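Local coordinates for protein ORF10 (Moritella marina, PDB 6RIW) that forms the ketosynthase–chain length factor part of a polyunsaturated fatty acid synthase and probably extends acyl chains carried on acyl carrier protein, at residues A[709-713]-A[736-741]; A[497-502]-A[523-529]; A[518-522]-A[702-706]; A[505-509]-A[695-699]; A[827-831]-A[844-848]. All coordinates share one frame; numbering follows the deposited sequence.

Contact 1: residues A[709-713]-A[736-741]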
# COMPACT_ATOMS: atom_id res chain seq x y z
N GLY A 709 0.70 0.62 23.45
CA GLY A 709 0.48 1.41 24.64
C GLY A 709 -0.99 1.48 24.98
O GLY A 709 -1.85 1.22 24.14
N PRO A 710 -1.31 1.87 26.22
CA PRO A 710 -2.71 1.86 26.67
C PRO A 710 -3.55 2.96 26.04
O PRO A 710 -3.12 4.11 25.93
CB PRO A 710 -2.60 2.07 28.20
CG PRO A 710 -1.26 2.72 28.40
CD PRO A 710 -0.37 2.22 27.29
N VAL A 711 -4.79 2.59 25.66
CA VAL A 711 -5.79 3.51 25.11
C VAL A 711 -6.48 4.24 26.26
O VAL A 711 -6.54 3.74 27.39
CB VAL A 711 -6.80 2.74 24.23
CG1 VAL A 711 -7.71 1.83 25.07
CG2 VAL A 711 -7.63 3.69 23.35
N ASN A 712 -6.99 5.42 25.96
CA ASN A 712 -7.79 6.21 26.91
C ASN A 712 -9.24 5.77 26.79
O ASN A 712 -9.93 6.13 25.84
CB ASN A 712 -7.61 7.70 26.62
CG ASN A 712 -8.26 8.60 27.69
OD1 ASN A 712 -9.24 8.23 28.32
ND2 ASN A 712 -7.70 9.80 27.87
N GLU A 713 -9.71 4.95 27.74
CA GLU A 713 -11.06 4.42 27.61
C GLU A 713 -12.12 5.50 27.80
O GLU A 713 -13.23 5.38 27.27
CB GLU A 713 -11.27 3.30 28.63
CG GLU A 713 -11.28 1.93 28.02
CD GLU A 713 -11.26 0.85 29.08
OE1 GLU A 713 -10.19 0.59 29.66
OE2 GLU A 713 -12.33 0.27 29.34
N GLN A 736 -0.06 13.50 28.87
CA GLN A 736 -0.98 12.37 28.75
C GLN A 736 -0.22 11.06 28.58
O GLN A 736 0.77 10.99 27.86
CB GLN A 736 -1.91 12.58 27.56
CG GLN A 736 -2.83 13.76 27.71
CD GLN A 736 -3.75 13.56 28.88
OE1 GLN A 736 -3.67 14.28 29.87
NE2 GLN A 736 -4.61 12.56 28.78
N GLN A 737 -0.73 10.01 29.22
CA GLN A 737 -0.11 8.69 29.21
C GLN A 737 -0.87 7.66 28.39
O GLN A 737 -0.48 6.48 28.38
CB GLN A 737 0.00 8.16 30.65
CG GLN A 737 0.89 8.95 31.56
CD GLN A 737 1.81 8.04 32.34
OE1 GLN A 737 2.82 7.56 31.81
NE2 GLN A 737 1.45 7.76 33.60
N GLN A 738 -1.97 8.04 27.75
CA GLN A 738 -2.79 7.12 26.97
C GLN A 738 -3.16 7.79 25.66
O GLN A 738 -3.28 9.03 25.59
CB GLN A 738 -4.08 6.74 27.73
CG GLN A 738 -3.80 6.02 29.05
CD GLN A 738 -5.04 5.76 29.87
OE1 GLN A 738 -6.05 6.48 29.77
NE2 GLN A 738 -4.97 4.73 30.70
N TRP A 739 -3.36 6.99 24.61
CA TRP A 739 -3.72 7.53 23.30
C TRP A 739 -5.24 7.59 23.13
O TRP A 739 -6.00 6.83 23.75
CB TRP A 739 -3.08 6.73 22.15
CG TRP A 739 -3.45 5.27 22.09
CD1 TRP A 739 -2.86 4.24 22.79
CD2 TRP A 739 -4.47 4.66 21.28
NE1 TRP A 739 -3.45 3.04 22.46
CE2 TRP A 739 -4.45 3.27 21.54
CE3 TRP A 739 -5.40 5.17 20.36
CZ2 TRP A 739 -5.33 2.38 20.93
CZ3 TRP A 739 -6.26 4.29 19.73
CH2 TRP A 739 -6.21 2.90 20.02
N LEU A 740 -5.69 8.54 22.31
CA LEU A 740 -7.12 8.77 22.10
C LEU A 740 -7.59 8.21 20.76
O LEU A 740 -6.93 8.39 19.72
CB LEU A 740 -7.42 10.27 22.15
CG LEU A 740 -7.20 10.95 23.50
CD1 LEU A 740 -6.93 12.46 23.28
CD2 LEU A 740 -8.45 10.71 24.35
N VAL A 741 -8.75 7.55 20.77
CA VAL A 741 -9.29 6.95 19.55
C VAL A 741 -9.86 8.04 18.65
O VAL A 741 -10.58 8.94 19.10
CB VAL A 741 -10.38 5.91 19.90
CG1 VAL A 741 -11.12 5.47 18.66
CG2 VAL A 741 -9.77 4.68 20.63
O HOH W 1 -10.15 7.32 23.38
O HOH W 2 -5.26 10.69 26.85

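Contact 2: residues A[497-502]-A[523-529]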
# COMPACT_ATOMS: atom_id res chain seq x y z
N THR A 497 -14.70 15.87 19.22
CA THR A 497 -15.72 15.01 18.63
C THR A 497 -15.84 13.67 19.34
O THR A 497 -16.27 12.69 18.73
CB THR A 497 -15.39 14.78 17.16
OG1 THR A 497 -14.02 14.37 17.08
CG2 THR A 497 -15.57 16.08 16.37
N PHE A 498 -15.44 13.60 20.61
CA PHE A 498 -15.40 12.31 21.30
C PHE A 498 -16.80 11.85 21.67
O PHE A 498 -17.62 12.63 22.16
CB PHE A 498 -14.51 12.40 22.53
CG PHE A 498 -13.08 12.75 22.20
CD1 PHE A 498 -12.52 12.35 21.00
CD2 PHE A 498 -12.31 13.49 23.06
CE1 PHE A 498 -11.21 12.67 20.68
CE2 PHE A 498 -11.01 13.82 22.75
CZ PHE A 498 -10.46 13.41 21.56
N ARG A 499 -17.10 10.58 21.38
CA ARG A 499 -18.44 10.04 21.57
C ARG A 499 -18.33 8.56 21.89
O ARG A 499 -17.26 7.95 21.74
CB ARG A 499 -19.31 10.23 20.32
CG ARG A 499 -18.66 9.64 19.03
CD ARG A 499 -19.69 9.31 17.94
NE ARG A 499 -20.62 8.28 18.39
CZ ARG A 499 -21.77 8.01 17.76
NH1 ARG A 499 -22.11 8.70 16.68
NH2 ARG A 499 -22.57 7.05 18.21
N GLU A 500 -19.43 7.97 22.34
CA GLU A 500 -19.37 6.53 22.55
C GLU A 500 -19.42 5.79 21.21
O GLU A 500 -19.82 6.33 20.17
CB GLU A 500 -20.51 6.07 23.47
CG GLU A 500 -20.51 6.79 24.81
CD GLU A 500 -19.36 6.41 25.76
OE1 GLU A 500 -18.63 5.41 25.52
OE2 GLU A 500 -19.18 7.15 26.75
N LEU A 501 -19.02 4.53 21.25
CA LEU A 501 -18.94 3.72 20.04
C LEU A 501 -20.30 3.63 19.34
O LEU A 501 -21.28 3.24 19.98
CB LEU A 501 -18.46 2.32 20.42
CG LEU A 501 -18.34 1.35 19.23
CD1 LEU A 501 -17.06 1.62 18.48
CD2 LEU A 501 -18.35 -0.11 19.73
N PRO A 502 -20.40 3.95 18.05
CA PRO A 502 -21.67 3.77 17.34
C PRO A 502 -22.07 2.30 17.36
O PRO A 502 -21.22 1.41 17.32
CB PRO A 502 -21.37 4.24 15.91
CG PRO A 502 -20.18 5.18 16.08
CD PRO A 502 -19.38 4.62 17.22
N LYS A 523 -14.74 -1.32 28.43
CA LYS A 523 -15.74 -0.79 27.52
C LYS A 523 -15.03 -0.45 26.22
O LYS A 523 -13.80 -0.34 26.20
CB LYS A 523 -16.43 0.46 28.10
CG LYS A 523 -15.46 1.62 28.36
CD LYS A 523 -16.17 2.86 28.93
CE LYS A 523 -17.16 3.45 27.93
NZ LYS A 523 -16.43 4.33 27.00
N ALA A 524 -15.78 -0.30 25.15
CA ALA A 524 -15.18 0.30 23.96
C ALA A 524 -14.82 1.75 24.30
O ALA A 524 -15.63 2.43 24.94
CB ALA A 524 -16.14 0.25 22.77
N PRO A 525 -13.62 2.22 23.96
CA PRO A 525 -13.22 3.57 24.39
C PRO A 525 -14.14 4.63 23.83
O PRO A 525 -14.66 4.51 22.72
CB PRO A 525 -11.79 3.73 23.82
CG PRO A 525 -11.31 2.36 23.59
CD PRO A 525 -12.53 1.51 23.27
N LYS A 526 -14.33 5.69 24.59
CA LYS A 526 -14.95 6.87 24.02
C LYS A 526 -13.95 7.48 23.04
O LYS A 526 -12.76 7.59 23.36
CB LYS A 526 -15.31 7.85 25.13
CG LYS A 526 -16.11 9.04 24.62
CD LYS A 526 -16.83 9.72 25.78
CE LYS A 526 -17.42 11.06 25.33
NZ LYS A 526 -17.75 11.87 26.54
N GLY A 527 -14.40 7.86 21.84
CA GLY A 527 -13.46 8.41 20.87
C GLY A 527 -14.14 9.10 19.71
O GLY A 527 -15.36 9.22 19.65
N SER A 528 -13.32 9.57 18.78
CA SER A 528 -13.86 10.33 17.64
C SER A 528 -14.19 9.36 16.50
O SER A 528 -13.49 9.24 15.49
CB SER A 528 -12.89 11.42 17.23
OG SER A 528 -13.37 12.17 16.14
N TYR A 529 -15.29 8.64 16.69
CA TYR A 529 -15.72 7.66 15.70
C TYR A 529 -16.52 8.34 14.61
O TYR A 529 -17.23 9.34 14.85
CB TYR A 529 -16.59 6.57 16.33
CG TYR A 529 -15.91 5.74 17.38
CD1 TYR A 529 -15.06 4.70 17.02
CD2 TYR A 529 -16.11 5.99 18.74
CE1 TYR A 529 -14.43 3.91 17.98
CE2 TYR A 529 -15.47 5.22 19.70
CZ TYR A 529 -14.65 4.17 19.31
OH TYR A 529 -14.03 3.40 20.28
O HOH W 3 -17.27 11.77 16.48
O HOH W 4 -18.09 3.47 23.79

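Contact 3: residues A[518-522]-A[702-706]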
# COMPACT_ATOMS: atom_id res chain seq x y z
N SER A 518 -10.18 -10.50 26.71
CA SER A 518 -8.89 -10.73 26.05
C SER A 518 -8.19 -9.41 25.73
O SER A 518 -6.97 -9.30 25.87
CB SER A 518 -9.06 -11.55 24.78
OG SER A 518 -9.58 -12.83 25.07
N LEU A 519 -8.97 -8.40 25.32
CA LEU A 519 -8.43 -7.08 25.02
C LEU A 519 -8.16 -6.24 26.26
O LEU A 519 -7.61 -5.15 26.14
CB LEU A 519 -9.40 -6.33 24.09
CG LEU A 519 -9.63 -6.97 22.71
CD1 LEU A 519 -10.67 -6.15 21.91
CD2 LEU A 519 -8.30 -7.00 21.96
N GLN A 520 -8.53 -6.73 27.45
CA GLN A 520 -8.36 -6.00 28.71
C GLN A 520 -9.06 -4.64 28.66
O GLN A 520 -8.57 -3.64 29.18
CB GLN A 520 -6.88 -5.86 29.06
CG GLN A 520 -6.23 -7.22 29.14
CD GLN A 520 -4.77 -7.16 29.53
OE1 GLN A 520 -4.15 -6.09 29.49
NE2 GLN A 520 -4.22 -8.30 29.90
N LEU A 521 -10.25 -4.63 28.07
CA LEU A 521 -11.07 -3.43 27.95
C LEU A 521 -12.34 -3.59 28.78
O LEU A 521 -13.08 -4.58 28.61
CB LEU A 521 -11.47 -3.18 26.49
CG LEU A 521 -10.40 -2.67 25.51
CD1 LEU A 521 -10.94 -2.69 24.08
CD2 LEU A 521 -9.99 -1.25 25.91
N ARG A 522 -12.62 -2.61 29.64
CA ARG A 522 -13.90 -2.60 30.34
C ARG A 522 -15.04 -2.16 29.42
O ARG A 522 -16.18 -2.59 29.61
CB ARG A 522 -13.82 -1.68 31.56
CG ARG A 522 -12.51 -1.79 32.33
CD ARG A 522 -12.60 -1.14 33.72
NE ARG A 522 -13.42 -1.93 34.64
CZ ARG A 522 -12.95 -2.86 35.46
NH1 ARG A 522 -11.65 -3.13 35.51
NH2 ARG A 522 -13.78 -3.53 36.26
N ILE A 702 -8.07 -0.84 17.28
CA ILE A 702 -7.92 -0.70 18.73
C ILE A 702 -7.09 -1.87 19.28
O ILE A 702 -6.17 -1.68 20.09
CB ILE A 702 -9.30 -0.59 19.41
CG1 ILE A 702 -9.76 0.86 19.55
CG2 ILE A 702 -9.18 -1.08 20.89
CD1 ILE A 702 -9.84 1.64 18.26
N THR A 703 -7.40 -3.08 18.83
CA THR A 703 -6.62 -4.28 19.17
C THR A 703 -5.14 -4.11 18.85
O THR A 703 -4.27 -4.38 19.69
CB THR A 703 -7.17 -5.48 18.40
OG1 THR A 703 -8.53 -5.71 18.77
CG2 THR A 703 -6.36 -6.74 18.69
N LEU A 704 -4.84 -3.66 17.63
CA LEU A 704 -3.45 -3.49 17.22
C LEU A 704 -2.72 -2.46 18.08
O LEU A 704 -1.61 -2.70 18.57
CB LEU A 704 -3.40 -3.08 15.74
CG LEU A 704 -2.01 -2.68 15.22
CD1 LEU A 704 -1.02 -3.85 15.41
CD2 LEU A 704 -2.08 -2.26 13.75
N ARG A 705 -3.31 -1.26 18.24
CA ARG A 705 -2.56 -0.19 18.87
C ARG A 705 -2.42 -0.41 20.36
O ARG A 705 -1.44 0.07 20.94
CB ARG A 705 -3.21 1.17 18.58
CG ARG A 705 -3.40 1.41 17.06
CD ARG A 705 -2.07 1.42 16.30
NE ARG A 705 -2.29 1.56 14.85
CZ ARG A 705 -1.33 1.72 13.94
NH1 ARG A 705 -0.04 1.79 14.31
NH2 ARG A 705 -1.66 1.82 12.65
N GLN A 706 -3.33 -1.17 20.97
CA GLN A 706 -3.13 -1.55 22.37
C GLN A 706 -1.82 -2.30 22.59
O GLN A 706 -1.31 -2.30 23.72
CB GLN A 706 -4.29 -2.43 22.86
CG GLN A 706 -5.49 -1.65 23.35
CD GLN A 706 -6.29 -2.46 24.34
OE1 GLN A 706 -6.59 -1.99 25.43
NE2 GLN A 706 -6.61 -3.73 23.98
O HOH W 5 -6.76 -2.27 27.90

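Contact 4: residues A[505-509]-A[695-699]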
# COMPACT_ATOMS: atom_id res chain seq x y z
N ARG A 505 -20.52 -0.02 14.77
CA ARG A 505 -19.15 0.25 14.34
C ARG A 505 -18.22 -0.96 14.54
O ARG A 505 -17.30 -1.16 13.74
CB ARG A 505 -18.61 1.46 15.10
CG ARG A 505 -17.17 1.90 14.69
CD ARG A 505 -17.19 2.58 13.31
NE ARG A 505 -15.83 2.76 12.76
CZ ARG A 505 -15.19 1.81 12.07
NH1 ARG A 505 -15.76 0.61 11.87
NH2 ARG A 505 -13.98 2.06 11.57
N TRP A 506 -18.40 -1.73 15.61
CA TRP A 506 -17.62 -2.96 15.81
C TRP A 506 -18.44 -4.23 15.52
O TRP A 506 -18.08 -5.32 15.97
CB TRP A 506 -17.05 -3.04 17.23
CG TRP A 506 -15.95 -2.06 17.52
CD1 TRP A 506 -15.45 -1.08 16.69
CD2 TRP A 506 -15.20 -1.96 18.74
NE1 TRP A 506 -14.43 -0.39 17.34
CE2 TRP A 506 -14.27 -0.91 18.60
CE3 TRP A 506 -15.23 -2.69 19.95
CZ2 TRP A 506 -13.37 -0.56 19.61
CZ3 TRP A 506 -14.33 -2.34 20.96
CH2 TRP A 506 -13.42 -1.28 20.79
N LYS A 507 -19.52 -4.10 14.75
CA LYS A 507 -20.39 -5.25 14.46
C LYS A 507 -20.84 -5.92 15.76
O LYS A 507 -21.05 -7.14 15.81
CB LYS A 507 -19.69 -6.26 13.53
CG LYS A 507 -19.48 -5.74 12.13
CD LYS A 507 -18.86 -6.80 11.19
CE LYS A 507 -18.94 -6.29 9.74
NZ LYS A 507 -18.63 -7.32 8.69
N GLY A 508 -21.00 -5.11 16.81
CA GLY A 508 -21.49 -5.59 18.09
C GLY A 508 -20.48 -6.35 18.91
O GLY A 508 -20.83 -6.84 19.99
N MET A 509 -19.23 -6.46 18.45
CA MET A 509 -18.23 -7.25 19.17
C MET A 509 -17.89 -6.69 20.55
O MET A 509 -17.35 -7.44 21.38
CB MET A 509 -16.97 -7.38 18.31
CG MET A 509 -17.19 -8.30 17.09
SD MET A 509 -15.66 -8.56 16.14
CE MET A 509 -15.94 -7.49 14.74
N LEU A 695 -9.59 4.64 8.84
CA LEU A 695 -10.76 4.39 9.68
C LEU A 695 -10.31 3.63 10.92
O LEU A 695 -10.64 2.47 11.17
CB LEU A 695 -11.84 3.69 8.86
CG LEU A 695 -12.18 4.55 7.62
CD1 LEU A 695 -13.36 3.99 6.84
CD2 LEU A 695 -12.46 6.01 8.01
N SER A 696 -9.53 4.35 11.74
CA SER A 696 -8.80 3.79 12.88
C SER A 696 -9.66 3.65 14.14
O SER A 696 -9.09 3.46 15.22
CB SER A 696 -7.56 4.64 13.18
OG SER A 696 -7.80 6.03 12.95
N GLY A 697 -10.98 3.75 14.03
CA GLY A 697 -11.84 3.37 15.13
C GLY A 697 -12.32 1.93 15.06
O GLY A 697 -13.14 1.53 15.89
N SER A 698 -11.83 1.13 14.12
CA SER A 698 -12.22 -0.28 14.03
C SER A 698 -11.75 -1.06 15.25
O SER A 698 -10.79 -0.70 15.92
CB SER A 698 -11.63 -0.93 12.77
OG SER A 698 -10.21 -0.83 12.82
N ILE A 699 -12.43 -2.19 15.52
CA ILE A 699 -11.94 -3.00 16.63
C ILE A 699 -10.55 -3.55 16.31
O ILE A 699 -9.72 -3.75 17.21
CB ILE A 699 -12.93 -4.13 16.98
CG1 ILE A 699 -12.54 -4.76 18.32
CG2 ILE A 699 -13.04 -5.17 15.81
CD1 ILE A 699 -13.58 -5.76 18.90
O HOH W 6 -12.41 0.60 9.54

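Contact 5: residues A[827-831]-A[844-848]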
# COMPACT_ATOMS: atom_id res chain seq x y z
N ILE A 827 2.62 24.77 22.89
CA ILE A 827 2.56 23.43 22.30
C ILE A 827 1.13 22.93 22.41
O ILE A 827 0.51 23.01 23.48
CB ILE A 827 3.54 22.47 23.00
CG1 ILE A 827 4.99 22.93 22.82
CG2 ILE A 827 3.36 21.02 22.51
CD1 ILE A 827 5.97 22.16 23.71
N SER A 828 0.59 22.41 21.30
CA SER A 828 -0.74 21.81 21.35
C SER A 828 -0.78 20.68 20.32
O SER A 828 0.17 20.46 19.58
CB SER A 828 -1.83 22.85 21.08
OG SER A 828 -1.85 23.24 19.71
N SER A 829 -1.90 19.95 20.29
CA SER A 829 -2.07 18.90 19.28
C SER A 829 -3.54 18.75 18.92
O SER A 829 -4.41 18.70 19.79
CB SER A 829 -1.54 17.54 19.76
OG SER A 829 -1.89 16.48 18.85
N VAL A 830 -3.78 18.62 17.61
CA VAL A 830 -5.10 18.36 17.08
C VAL A 830 -5.67 17.05 17.60
O VAL A 830 -6.88 16.84 17.54
CB VAL A 830 -5.01 18.35 15.53
CG1 VAL A 830 -4.27 17.11 15.04
CG2 VAL A 830 -6.39 18.50 14.90
N LYS A 831 -4.82 16.16 18.11
CA LYS A 831 -5.37 14.89 18.63
C LYS A 831 -6.23 15.10 19.88
O LYS A 831 -7.08 14.25 20.20
CB LYS A 831 -4.23 13.91 18.93
CG LYS A 831 -3.47 13.52 17.65
CD LYS A 831 -2.43 12.42 17.93
CE LYS A 831 -1.58 12.08 16.68
NZ LYS A 831 -0.85 13.32 16.20
N ALA A 844 -4.46 15.63 9.63
CA ALA A 844 -5.14 16.39 10.68
C ALA A 844 -4.28 17.54 11.18
O ALA A 844 -4.78 18.66 11.36
CB ALA A 844 -5.52 15.48 11.85
N SER A 845 -2.99 17.29 11.43
CA SER A 845 -2.11 18.35 11.93
C SER A 845 -1.90 19.46 10.91
O SER A 845 -1.88 20.65 11.26
CB SER A 845 -0.74 17.78 12.31
OG SER A 845 -0.87 16.78 13.30
N ILE A 846 -1.68 19.08 9.65
CA ILE A 846 -1.47 20.09 8.60
C ILE A 846 -2.71 20.95 8.44
O ILE A 846 -2.63 22.18 8.34
CB ILE A 846 -1.06 19.41 7.28
CG1 ILE A 846 0.40 18.95 7.36
CG2 ILE A 846 -1.28 20.38 6.08
CD1 ILE A 846 0.87 18.10 6.14
N ILE A 847 -3.89 20.32 8.43
CA ILE A 847 -5.10 21.10 8.17
C ILE A 847 -5.44 22.01 9.35
O ILE A 847 -5.82 23.18 9.14
CB ILE A 847 -6.27 20.16 7.82
CG1 ILE A 847 -5.99 19.57 6.42
CG2 ILE A 847 -7.63 20.92 7.85
CD1 ILE A 847 -7.10 18.67 5.90
N LYS A 848 -5.32 21.52 10.59
CA LYS A 848 -5.46 22.41 11.74
C LYS A 848 -4.54 23.62 11.61
O LYS A 848 -4.96 24.78 11.80
CB LYS A 848 -5.14 21.69 13.05
CG LYS A 848 -5.00 22.67 14.24
CD LYS A 848 -4.56 21.99 15.54
CE LYS A 848 -4.10 23.00 16.61
NZ LYS A 848 -3.58 22.32 17.83
O HOH W 7 -0.79 16.56 16.47
O HOH W 8 -5.94 21.70 18.96
O HOH W 9 -2.75 14.37 14.13

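Contact 1: residues A[709-713]-A[736-741]
Gln738 runs along the backbone of 709-713 all the way from CB to its amide. Gln738 CB sits 3.3 Å from Pro710 O, and CG stays close to the same oxygen. Gln738 CD reaches Val711 O at 3.5 Å; beyond it the amide divides, Gln738 OE1 resting 3.4 Å from Asn712 CA while NE2 remains beside Val711 O without bonding to it. The amides of Gln738 and Asn712 are turned 61° against each other. Under this side chain the backbones form a single bridge, Val711 with Trp739, just ahead of strand 741-752 in the chain length factor domain: Trp739 N donates to Pro710 O (3.2 Å) and Asn712 N to Trp739 O (2.8 Å). The indole adds a third bond, Trp739 NE1 to Gly709 O at 2.9 Å; the oxygen lies in the ring plane, but NE1 stands well above the carbonyl plane. Val711 CG2, anti to its own backbone N, drops over the indole face, 3.5 Å from the centroid of the six-membered ring of Trp739. Phe807 stacks on the same indole, and Phe838 meets it edge-to-face. Asn712 ND2 bonds to Ser716 O and to a water that also accepts from Gln736 NE2 and donates to Gln738 O.

Contact 2: residues A[497-502]-A[523-529]
Tyr529 and Leu501 make the tight heart of this contact. Leu501 CD1 lies over one face of the phenol, 3.8 Å from the Tyr529 ring centroid, and Pro502 CD presses on Tyr529 CB at 3.5 Å. With CG anti to the backbone N (chi1 180°), Leu501 also sends CD2 against Ala524 CB. Arg499 O comes in at the ring edge, in its plane, and Tyr529 OH donates to Pro525 O at 2.8 Å. Cutting Tyr529 back to an alanine takes away ring and hydroxyl, which would probably open a gap beside Leu501 CD1 and leave Pro525 O without this donor. At the far end Thr497 OG1 and Ser528 OG are hydrogen-bonded at an unusually short 2.5 Å, a length that is doubtful.

The outer side is looser and wetter. Glu500, bent at chi2, swings its carboxylate back so that Glu500 OE1, through its syn lone pair, meets Lys523 NZ in a salt bridge of 2.9 Å. The same ammonium donates to Ala524 O, and a water joins Glu500 OE1, Leu501 N and Ala524 O. Lys526 brings CD near Glu500 OE2, while NZ stays apart from the carboxylate. Arg499 donates from NE to Glu500 O, has Pro502 CG over its guanidinium and pairs with Glu531.

Between the two sides Arg499 N donates to Gly527 O (2.8 Å) and Gly527 N to Arg499 O (2.9 Å). That antiparallel hydrogen-bonded pair, a single bridge, lays a loop on the short, weakly bonded strand 527-528, itself paired in parallel with strand 741-752 of the thiolase-like fold.

Contact 3: residues A[518-522]-A[702-706]
Gln706 reaches from its helix to the last turn of another, where Gln706 NE2 donates to Leu519 O at 2.8 Å. The bond is nearly straight (161° at the hydrogen), arrives on a lone pair in the carbonyl plane, and lies close to the plane of the amide itself. CG anti to the carbonyl carbon (chi1 -85°) and an extended chain beyond it carry the amide across. The other half of that amide, Gln706 OE1, is covered by Leu521 CD2 at 3.5 Å. On one flank Leu519 CD2 touches Thr703 OG1 (3.4 Å) and also meets Thr703 CG2, the two side chains crossing at about a right angle. On another, Leu521 CD1 rests against Ile702 CG2 at 4.0 Å.

One shell out, a water sits near both Gln520 O and Gln706 OE1; it has more acceptors around it than protons to give, so it cannot serve all of them at once. Thr703 OG1 is satisfied by a bond to Ile699 O of its own helix, and the methyl groups of Leu519 pack beside it. A leucine in place of Gln706 would probably cost Leu519 O its amide donor and the water its Gln706 OE1 partner, in a buried setting.

What places Leu519 O is the way helix 513-519 stops. Gln520 takes a positive phi, and two bonds run back into the last turn. This is a Schellman motif, and here a carbonyl at the helix end is bonded by a glutamine of helix 699-706 in the chain length factor domain.

Contact 4: residues A[505-509]-A[695-699]
Trp506 lays its indole against the start of helix 699-706. Trp506 NE1 donates to Gly697 O, 2.7 Å away, at 166° and within both the ring plane and the carbonyl plane. Ile699 covers a face of the same indole: Ile699 CB stands 3.6 Å from the centroid of the five-membered ring. Because CG1 is anti to the backbone N (chi1 -168°) and the chain goes on extended, Ile699 CD1 runs out to Trp506 CE3 (3.6 Å) and Met509 CB (3.8 Å). Met509, bent at its last torsion, curls CE back towards Ile699 CG2. The type I' turn from Trp506 to Met509 brings these two side chains onto one isoleucine.

Arg505 starts with CG anti to its nitrogen, then bends at chi2 (73°). This lays one guanidinium face over Gly697 C and Ser698 N. Arg505 NH2 is badly angled for Leu695 O; a water lies between them, accepting from NH2 and probably donating to Leu695 O. Ser698 OG caps the helix at Asn701 N. The charge has its own mates, NH1 with Glu587 and NH2 with Glu743, whose OE1 also accepts from Gly697 N and so probably ties the buried guanidinium to the turn.

Contact 5: residues A[827-831]-A[844-848]
Where Val830 meets Lys848 there is no flat side chain at all: neither segment brings a ring, amide or guanidinium, so no side-chain face or edge takes part and branched and straight aliphatic groups do the touching. Val830 CB lies 3.7 Å from Lys848 CD, the two side chains sliding past each other in opposite directions. CG1 of Val830 points to Ala844 CB at 3.8 Å and passes close to Ser845 OG, while CG2, anti to the backbone N, sits by Lys848 CB. Valine thus fills the step between one helical turn and the next.

Lys848 stays extended along its whole length, with CG anti to the backbone N (chi1 168°), and this carries NZ past Val830 to the end of strand 826-828. There Lys848 NZ donates to Ser828 OG at 2.7 Å and to a water, also at 2.7 Å, and forms a salt bridge with Glu801. The second oxygen of that carboxylate accepts from Val830 N, so one glutamate ties lysine and loop together, and the charge of Lys848 is probably well compensated. Further along the loop, Ser829 OG accepts from Lys831 N at 3.0 Å, a capping bond. A further water links Lys831 NZ, 3.0 Å away, with Ser845 OG.

The arrangement belongs to the C-terminal half of a ketosynthase-like domain: a strand ends, a serine caps the short helix 831-834, and helix 841-854 packs back on the junction. In active ketosynthases this loop carries a conserved lysine and histidine; Lys831 and His836 probably correspond to them.

In the fold
All five contacts lie in the second ketosynthase-like unit, the chain length factor half of the didomain, and away from the magnesium site. Contacts 2 and 4 are about 10 Å apart between centres, contacts 1 and 3 about 11 Å between centres; contacts 1 to 4 form one patch, in which the loops of 497-529 meet helix 699-706 and the start of strand 741-752. Contacts 2, 3 and 4 alternate along the chain, whereas contact 1 follows them and contact 5 comes last. Contact 5 stands apart, its centre about 25 Å from that of contact 3, yet Leu740 and Phe498 both touch Lys831 O. These touches are two of the places where the N-terminal and C-terminal parts of the domain meet.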